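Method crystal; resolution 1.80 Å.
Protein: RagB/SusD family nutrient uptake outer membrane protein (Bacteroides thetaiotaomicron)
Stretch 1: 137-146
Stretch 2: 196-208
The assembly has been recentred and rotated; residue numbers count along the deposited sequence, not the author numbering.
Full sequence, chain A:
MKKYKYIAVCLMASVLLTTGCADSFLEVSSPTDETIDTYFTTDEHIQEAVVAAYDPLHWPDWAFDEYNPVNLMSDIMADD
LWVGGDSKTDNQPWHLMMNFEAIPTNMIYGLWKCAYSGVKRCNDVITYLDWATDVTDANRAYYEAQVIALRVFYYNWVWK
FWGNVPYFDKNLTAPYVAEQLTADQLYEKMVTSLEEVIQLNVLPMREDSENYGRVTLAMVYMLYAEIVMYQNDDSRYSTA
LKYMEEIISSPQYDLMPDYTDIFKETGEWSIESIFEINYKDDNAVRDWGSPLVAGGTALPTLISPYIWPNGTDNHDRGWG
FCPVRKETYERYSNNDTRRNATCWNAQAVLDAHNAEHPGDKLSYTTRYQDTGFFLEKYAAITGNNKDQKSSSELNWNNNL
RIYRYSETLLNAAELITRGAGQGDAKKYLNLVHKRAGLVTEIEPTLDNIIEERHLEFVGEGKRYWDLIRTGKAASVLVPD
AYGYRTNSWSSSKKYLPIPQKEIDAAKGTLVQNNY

Stretch 1, residues 137-146: DANRAYYEAQ
Stretch 2 (196-208) EVIQLNVLPMRED

How do the two backbones run past each other? Residues 137-146 form a helix throughout, with phi/psi near -62/-45, and the helix that enters the second stretch at Glu196 meets it nearly antiparallel, at 148° between N-to-C directions and 9.4 Å between axes. The register is set by CA-CA distances of 5.0 Å for Ala145 and Val197, 6.5 Å for Ala141 and Leu200, and 5.7 Å for Tyr142 and Val202. Asn201, at phi/psi 60/46, breaks the helical path; Val202 (-124/-14) and Leu203 (-85/139) carry the chain onward as loop.

What fills the space between them? The contact is mostly apolar, and the CA-to-CB bonds of Ala141 and Ala145 point toward the second stretch. The CB of Ala145 lies 3.6 Å from Val202 CG1, 3.8 Å from Leu203 CD2, 4.1 Å from Leu200 CD1 and 4.2 Å from Val197 CG1, so one methyl touches four side chains. Ala141 CB sits 4.2 Å from Leu200 CD2. Val197 is t, Val202 p, and Leu200 and Leu203 both m,t.

How does Tyr142 join this packing? Its chi1 is t and chi2 51°, and its CA-to-CB bond points sideways. Tyr142 CB packs 3.6 Å from Val202 CG2, while Leu203 CD2 approaches the ring edge, 4.0 Å from Tyr142 CE1.

Where do polar groups meet? No direct hydrogen bond crosses the contact; a water makes the link instead. The water oxygen accepts from Tyr142 OH at 2.7 Å and donates to Glu207 OE2 at 2.6 Å, bridging two oxygens that are themselves 3.6 Å apart. Glu207 has chi1 -95°, chi2 m and chi3 -2°; its other carboxylate oxygen, OE1, accepts from Asp208 N at 3.0 Å.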

ATOM      1  N   ASP A 137      14.136  -4.247  30.962  1.00 45.63           N
ATOM      2  CA  ASP A 137      12.675  -3.980  30.925  1.00 48.95           C
ATOM      3  C   ASP A 137      12.339  -2.999  29.793  1.00 48.90           C
ATOM      4  O   ASP A 137      11.296  -3.186  29.138  1.00 52.04           O
ATOM      5  CB  ASP A 137      12.185  -3.458  32.273  1.00 50.96           C
ATOM      6  CG  ASP A 137      12.105  -4.545  33.333  1.00 57.34           C
ATOM      7  OD1 ASP A 137      12.363  -5.723  33.003  1.00 55.26           O
ATOM      8  OD2 ASP A 137      11.755  -4.206  34.475  1.00 69.37           O
ATOM      9  N   ALA A 138      13.163  -1.977  29.580  1.00 42.63           N
ATOM     10  CA  ALA A 138      12.944  -0.954  28.529  1.00 43.25           C
ATOM     11  C   ALA A 138      13.088  -1.604  27.145  1.00 42.50           C
ATOM     12  O   ALA A 138      12.302  -1.246  26.240  1.00 37.94           O
ATOM     13  CB  ALA A 138      13.902   0.190  28.690  1.00 40.15           C
ATOM     14  N   ASN A 139      14.030  -2.538  26.979  1.00 37.34           N
ATOM     15  CA  ASN A 139      14.277  -3.169  25.655  1.00 41.74           C
ATOM     16  C   ASN A 139      13.147  -4.168  25.364  1.00 43.34           C
ATOM     17  O   ASN A 139      12.627  -4.182  24.222  1.00 37.00           O
ATOM     18  CB  ASN A 139      15.650  -3.826  25.541  1.00 39.19           C
ATOM     19  CG  ASN A 139      16.758  -2.834  25.282  1.00 47.28           C
ATOM     20  OD1 ASN A 139      16.506  -1.636  25.214  1.00 47.54           O
ATOM     21  ND2 ASN A 139      17.982  -3.321  25.135  1.00 52.98           N
ATOM     22  N   ARG A 140      12.762  -4.969  26.354  1.00 37.55           N
ATOM     23  CA  ARG A 140      11.661  -5.945  26.192  1.00 36.86           C
ATOM     24  C   ARG A 140      10.468  -5.200  25.587  1.00 35.34           C
ATOM     25  O   ARG A 140       9.963  -5.658  24.540  1.00 36.43           O
ATOM     26  CB  ARG A 140      11.309  -6.609  27.530  1.00 37.74           C
ATOM     27  CG  ARG A 140      10.115  -7.553  27.481  1.00 39.56           C
ATOM     28  CD  ARG A 140       9.749  -7.998  28.889  1.00 46.90           C
ATOM     29  NE  ARG A 140      10.919  -8.684  29.419  1.00 54.23           N
ATOM     30  CZ  ARG A 140      11.241  -9.947  29.168  1.00 56.68           C
ATOM     31  NH1 ARG A 140      10.437 -10.720  28.449  1.00 55.30           N
ATOM     32  NH2 ARG A 140      12.364 -10.437  29.667  1.00 61.04           N
ATOM     33  N   ALA A 141      10.047  -4.109  26.227  1.00 32.49           N
ATOM     34  CA  ALA A 141       8.835  -3.326  25.875  1.00 34.01           C
ATOM     35  C   ALA A 141       8.975  -2.781  24.435  1.00 34.92           C
ATOM     36  O   ALA A 141       7.980  -2.818  23.694  1.00 31.36           O
ATOM     37  CB  ALA A 141       8.641  -2.221  26.881  1.00 33.55           C
ATOM     38  N   TYR A 142      10.173  -2.314  24.066  1.00 31.08           N
ATOM     39  CA  TYR A 142      10.468  -1.768  22.719  1.00 32.62           C
ATOM     40  C   TYR A 142      10.379  -2.896  21.683  1.00 33.37           C
ATOM     41  O   TYR A 142       9.783  -2.655  20.629  1.00 29.58           O
ATOM     42  CB  TYR A 142      11.828  -1.076  22.659  1.00 31.46           C
ATOM     43  CG  TYR A 142      12.180  -0.477  21.315  1.00 30.08           C
ATOM     44  CD1 TYR A 142      11.302   0.365  20.633  1.00 30.25           C
ATOM     45  CD2 TYR A 142      13.403  -0.746  20.721  1.00 30.37           C
ATOM     46  CE1 TYR A 142      11.642   0.913  19.399  1.00 30.91           C
ATOM     47  CE2 TYR A 142      13.762  -0.194  19.498  1.00 30.17           C
ATOM     48  CZ  TYR A 142      12.877   0.641  18.833  1.00 31.62           C
ATOM     49  OH  TYR A 142      13.257   1.160  17.623  1.00 32.05           O
ATOM     50  N   TYR A 143      10.984  -4.056  21.931  1.00 32.48           N
ATOM     51  CA  TYR A 143      10.928  -5.221  21.009  1.00 30.98           C
ATOM     52  C   TYR A 143       9.471  -5.640  20.823  1.00 32.52           C
ATOM     53  O   TYR A 143       9.050  -5.965  19.697  1.00 33.86           O
ATOM     54  CB  TYR A 143      11.776  -6.391  21.520  1.00 34.60           C
ATOM     55  CG  TYR A 143      13.235  -6.076  21.743  1.00 34.53           C
ATOM     56  CD1 TYR A 143      13.866  -5.045  21.053  1.00 33.83           C
ATOM     57  CD2 TYR A 143      14.005  -6.806  22.640  1.00 34.83           C
ATOM     58  CE1 TYR A 143      15.199  -4.730  21.263  1.00 34.47           C
ATOM     59  CE2 TYR A 143      15.348  -6.518  22.840  1.00 33.62           C
ATOM     60  CZ  TYR A 143      15.940  -5.460  22.177  1.00 34.50           C
ATOM     61  OH  TYR A 143      17.259  -5.144  22.330  1.00 35.04           O
ATOM     62  N   GLU A 144       8.739  -5.694  21.930  1.00 30.18           N
ATOM     63  CA  GLU A 144       7.307  -6.046  21.983  1.00 30.90           C
ATOM     64  C   GLU A 144       6.504  -5.023  21.176  1.00 29.54           C
ATOM     65  O   GLU A 144       5.615  -5.429  20.416  1.00 28.11           O
ATOM     66  CB  GLU A 144       6.781  -5.987  23.421  1.00 34.64           C
ATOM     67  CG  GLU A 144       7.150  -7.203  24.266  1.00 39.53           C
ATOM     68  CD  GLU A 144       6.639  -7.177  25.713  1.00 44.33           C
ATOM     69  OE1 GLU A 144       6.202  -6.092  26.191  1.00 46.61           O
ATOM     70  OE2 GLU A 144       6.672  -8.244  26.356  1.00 45.50           O
ATOM     71  N   ALA A 145       6.743  -3.739  21.391  1.00 26.20           N
ATOM     72  CA  ALA A 145       6.024  -2.664  20.656  1.00 25.80           C
ATOM     73  C   ALA A 145       6.211  -2.878  19.145  1.00 25.10           C
ATOM     74  O   ALA A 145       5.215  -2.799  18.427  1.00 26.73           O
ATOM     75  CB  ALA A 145       6.486  -1.307  21.099  1.00 25.82           C
ATOM     76  N   GLN A 146       7.414  -3.177  18.674  1.00 24.25           N
ATOM     77  CA  GLN A 146       7.664  -3.322  17.209  1.00 25.01           C
ATOM     78  C   GLN A 146       6.929  -4.545  16.662  1.00 27.24           C
ATOM     79  O   GLN A 146       6.196  -4.431  15.629  1.00 24.94           O
ATOM     80  CB  GLN A 146       9.153  -3.425  16.901  1.00 24.77           C
ATOM     81  CG  GLN A 146       9.961  -2.195  17.327  1.00 22.68           C
ATOM     82  CD  GLN A 146      11.432  -2.444  17.108  1.00 25.96           C
ATOM     83  OE1 GLN A 146      11.901  -2.509  15.969  1.00 21.26           O
ATOM     84  NE2 GLN A 146      12.179  -2.638  18.198  1.00 26.38           N
ATOM     85  N   GLU A 196      -2.498  -1.676  23.322  1.00 32.87           N
ATOM     86  CA  GLU A 196      -1.413  -2.179  24.208  1.00 33.88           C
ATOM     87  C   GLU A 196      -0.077  -1.593  23.781  1.00 32.21           C
ATOM     88  O   GLU A 196       0.738  -1.268  24.650  1.00 29.90           O
ATOM     89  CB  GLU A 196      -1.281  -3.688  24.119  1.00 37.04           C
ATOM     90  CG  GLU A 196      -2.412  -4.418  24.791  1.00 41.17           C
ATOM     91  CD  GLU A 196      -2.304  -5.916  24.582  1.00 48.45           C
ATOM     92  OE1 GLU A 196      -1.184  -6.395  24.220  1.00 52.09           O
ATOM     93  OE2 GLU A 196      -3.336  -6.594  24.750  1.00 56.01           O
ATOM     94  N   VAL A 197       0.197  -1.570  22.480  1.00 27.73           N
ATOM     95  CA  VAL A 197       1.472  -1.016  21.968  1.00 25.71           C
ATOM     96  C   VAL A 197       1.517   0.465  22.343  1.00 23.61           C
ATOM     97  O   VAL A 197       2.588   0.950  22.761  1.00 29.71           O
ATOM     98  CB  VAL A 197       1.584  -1.185  20.437  1.00 25.95           C
ATOM     99  CG1 VAL A 197       2.594  -0.213  19.882  1.00 26.22           C
ATOM    100  CG2 VAL A 197       1.885  -2.617  20.075  1.00 26.74           C
ATOM    101  N   ILE A 198       0.415   1.184  22.153  1.00 24.50           N
ATOM    102  CA  ILE A 198       0.378   2.644  22.439  1.00 25.39           C
ATOM    103  C   ILE A 198       0.666   2.820  23.936  1.00 30.94           C
ATOM    104  O   ILE A 198       1.444   3.718  24.310  1.00 26.12           O
ATOM    105  CB  ILE A 198      -0.962   3.248  21.996  1.00 29.93           C
ATOM    106  CG1 ILE A 198      -1.042   3.284  20.453  1.00 31.46           C
ATOM    107  CG2 ILE A 198      -1.168   4.626  22.598  1.00 30.58           C
ATOM    108  CD1 ILE A 198      -2.433   3.494  19.864  1.00 30.85           C
ATOM    109  N   GLN A 199       0.054   1.976  24.759  1.00 30.77           N
ATOM    110  CA  GLN A 199       0.161   2.121  26.237  1.00 31.45           C
ATOM    111  C   GLN A 199       1.569   1.744  26.713  1.00 37.85           C
ATOM    112  O   GLN A 199       1.919   2.174  27.820  1.00 37.26           O
ATOM    113  CB  GLN A 199      -0.918   1.279  26.909  1.00 31.44           C
ATOM    114  CG  GLN A 199      -2.318   1.811  26.657  1.00 35.54           C
ATOM    115  CD  GLN A 199      -3.370   0.824  27.110  1.00 39.02           C
ATOM    116  OE1 GLN A 199      -3.057  -0.166  27.756  1.00 46.67           O
ATOM    117  NE2 GLN A 199      -4.618   1.062  26.753  1.00 41.77           N
ATOM    118  N   LEU A 200       2.361   0.963  25.964  1.00 35.69           N
ATOM    119  CA  LEU A 200       3.761   0.673  26.386  1.00 36.10           C
ATOM    120  C   LEU A 200       4.553   1.993  26.450  1.00 36.80           C
ATOM    121  O   LEU A 200       5.493   2.078  27.254  1.00 31.99           O
ATOM    122  CB  LEU A 200       4.425  -0.337  25.443  1.00 34.72           C
ATOM    123  CG  LEU A 200       3.960  -1.784  25.603  1.00 36.10           C
ATOM    124  CD1 LEU A 200       4.461  -2.629  24.445  1.00 38.29           C
ATOM    125  CD2 LEU A 200       4.426  -2.388  26.928  1.00 34.10           C
ATOM    126  N   ASN A 201       4.216   2.971  25.601  1.00 35.18           N
ATOM    127  CA  ASN A 201       4.803   4.336  25.631  1.00 34.79           C
ATOM    128  C   ASN A 201       6.327   4.284  25.429  1.00 36.07           C
ATOM    129  O   ASN A 201       7.075   4.980  26.177  1.00 34.61           O
ATOM    130  CB  ASN A 201       4.442   5.047  26.936  1.00 37.32           C
ATOM    131  CG  ASN A 201       4.747   6.518  26.866  1.00 43.25           C
ATOM    132  OD1 ASN A 201       4.727   7.107  25.787  1.00 50.45           O
ATOM    133  ND2 ASN A 201       5.039   7.114  28.006  1.00 47.25           N
ATOM    134  N   VAL A 202       6.795   3.519  24.447  1.00 30.59           N
ATOM    135  CA  VAL A 202       8.246   3.298  24.174  1.00 31.44           C
ATOM    136  C   VAL A 202       8.604   3.682  22.727  1.00 30.83           C
ATOM    137  O   VAL A 202       9.779   3.746  22.415  1.00 32.24           O
ATOM    138  CB  VAL A 202       8.615   1.835  24.475  1.00 36.41           C
ATOM    139  CG1 VAL A 202       7.825   0.836  23.634  1.00 34.46           C
ATOM    140  CG2 VAL A 202      10.108   1.605  24.356  1.00 39.41           C
ATOM    141  N   LEU A 203       7.632   3.879  21.841  1.00 28.77           N
ATOM    142  CA  LEU A 203       7.941   4.147  20.411  1.00 26.02           C
ATOM    143  C   LEU A 203       8.207   5.632  20.222  1.00 25.73           C
ATOM    144  O   LEU A 203       7.463   6.474  20.698  1.00 27.39           O
ATOM    145  CB  LEU A 203       6.747   3.714  19.568  1.00 23.84           C
ATOM    146  CG  LEU A 203       6.549   2.210  19.469  1.00 24.81           C
ATOM    147  CD1 LEU A 203       5.288   1.855  18.703  1.00 25.89           C
ATOM    148  CD2 LEU A 203       7.758   1.516  18.861  1.00 27.46           C
ATOM    149  N   PRO A 204       9.214   6.018  19.425  1.00 24.75           N
ATOM    150  CA  PRO A 204       9.379   7.433  19.107  1.00 26.01           C
ATOM    151  C   PRO A 204       8.286   7.904  18.134  1.00 24.26           C
ATOM    152  O   PRO A 204       7.739   7.061  17.389  1.00 25.24           O
ATOM    153  CB  PRO A 204      10.786   7.460  18.533  1.00 23.75           C
ATOM    154  CG  PRO A 204      10.933   6.089  17.862  1.00 24.21           C
ATOM    155  CD  PRO A 204      10.171   5.134  18.753  1.00 25.46           C
ATOM    156  N   MET A 205       8.034   9.211  18.117  1.00 24.28           N
ATOM    157  CA  MET A 205       7.070   9.840  17.175  1.00 25.69           C
ATOM    158  C   MET A 205       7.623   9.736  15.744  1.00 23.84           C
ATOM    159  O   MET A 205       6.826   9.442  14.822  1.00 22.41           O
ATOM    160  CB  MET A 205       6.795  11.294  17.562  1.00 26.33           C
ATOM    161  CG  MET A 205       5.746  11.975  16.713  1.00 30.56           C
ATOM    162  SD  MET A 205       4.148  11.165  16.671  1.00 33.65           S
ATOM    163  CE  MET A 205       3.290  11.939  18.034  1.00 40.04           C
ATOM    164  N   ARG A 206       8.935   9.914  15.571  1.00 22.06           N
ATOM    165  CA  ARG A 206       9.617   9.828  14.248  1.00 19.67           C
ATOM    166  C   ARG A 206      10.974   9.161  14.447  1.00 21.44           C
ATOM    167  O   ARG A 206      11.641   9.444  15.450  1.00 21.40           O
ATOM    168  CB  ARG A 206       9.798  11.213  13.629  1.00 20.42           C
ATOM    169  CG  ARG A 206      10.208  11.216  12.168  1.00 18.86           C
ATOM    170  CD  ARG A 206      10.356  12.574  11.509  1.00 18.44           C
ATOM    171  NE  ARG A 206      10.922  12.269  10.201  1.00 20.09           N
ATOM    172  CZ  ARG A 206      10.276  12.312   9.049  1.00 19.57           C
ATOM    173  NH1 ARG A 206       9.092  12.904   8.936  1.00 17.51           N
ATOM    174  NH2 ARG A 206      10.909  11.870   7.971  1.00 18.90           N
ATOM    175  N   GLU A 207      11.422   8.373  13.478  1.00 19.49           N
ATOM    176  CA  GLU A 207      12.777   7.793  13.524  1.00 20.77           C
ATOM    177  C   GLU A 207      13.836   8.770  13.023  1.00 20.10           C
ATOM    178  O   GLU A 207      13.491   9.864  12.586  1.00 21.37           O
ATOM    179  CB  GLU A 207      12.767   6.480  12.763  1.00 22.87           C
ATOM    180  CG  GLU A 207      12.542   5.288  13.693  1.00 23.61           C
ATOM    181  CD  GLU A 207      13.609   5.075  14.757  1.00 27.03           C
ATOM    182  OE1 GLU A 207      14.616   5.849  14.780  1.00 25.41           O
ATOM    183  OE2 GLU A 207      13.422   4.159  15.597  1.00 28.68           O
ATOM    184  N   ASP A 208      15.103   8.356  13.136  1.00 22.14           N
ATOM    185  CA  ASP A 208      16.274   9.068  12.585  1.00 23.66           C
ATOM    186  C   ASP A 208      16.764   8.333  11.333  1.00 21.65           C
ATOM    187  O   ASP A 208      16.182   7.305  10.958  1.00 21.45           O
ATOM    188  CB  ASP A 208      17.385   9.239  13.628  1.00 24.57           C
ATOM    189  CG  ASP A 208      17.941   7.930  14.180  1.00 28.96           C
ATOM    190  OD1 ASP A 208      17.967   6.951  13.470  1.00 27.86           O
ATOM    191  OD2 ASP A 208      18.293   7.910  15.363  1.00 34.80           O
TER
HETATM  192  O   HOH W   1      11.447   2.832  16.608  1.00 24.46           O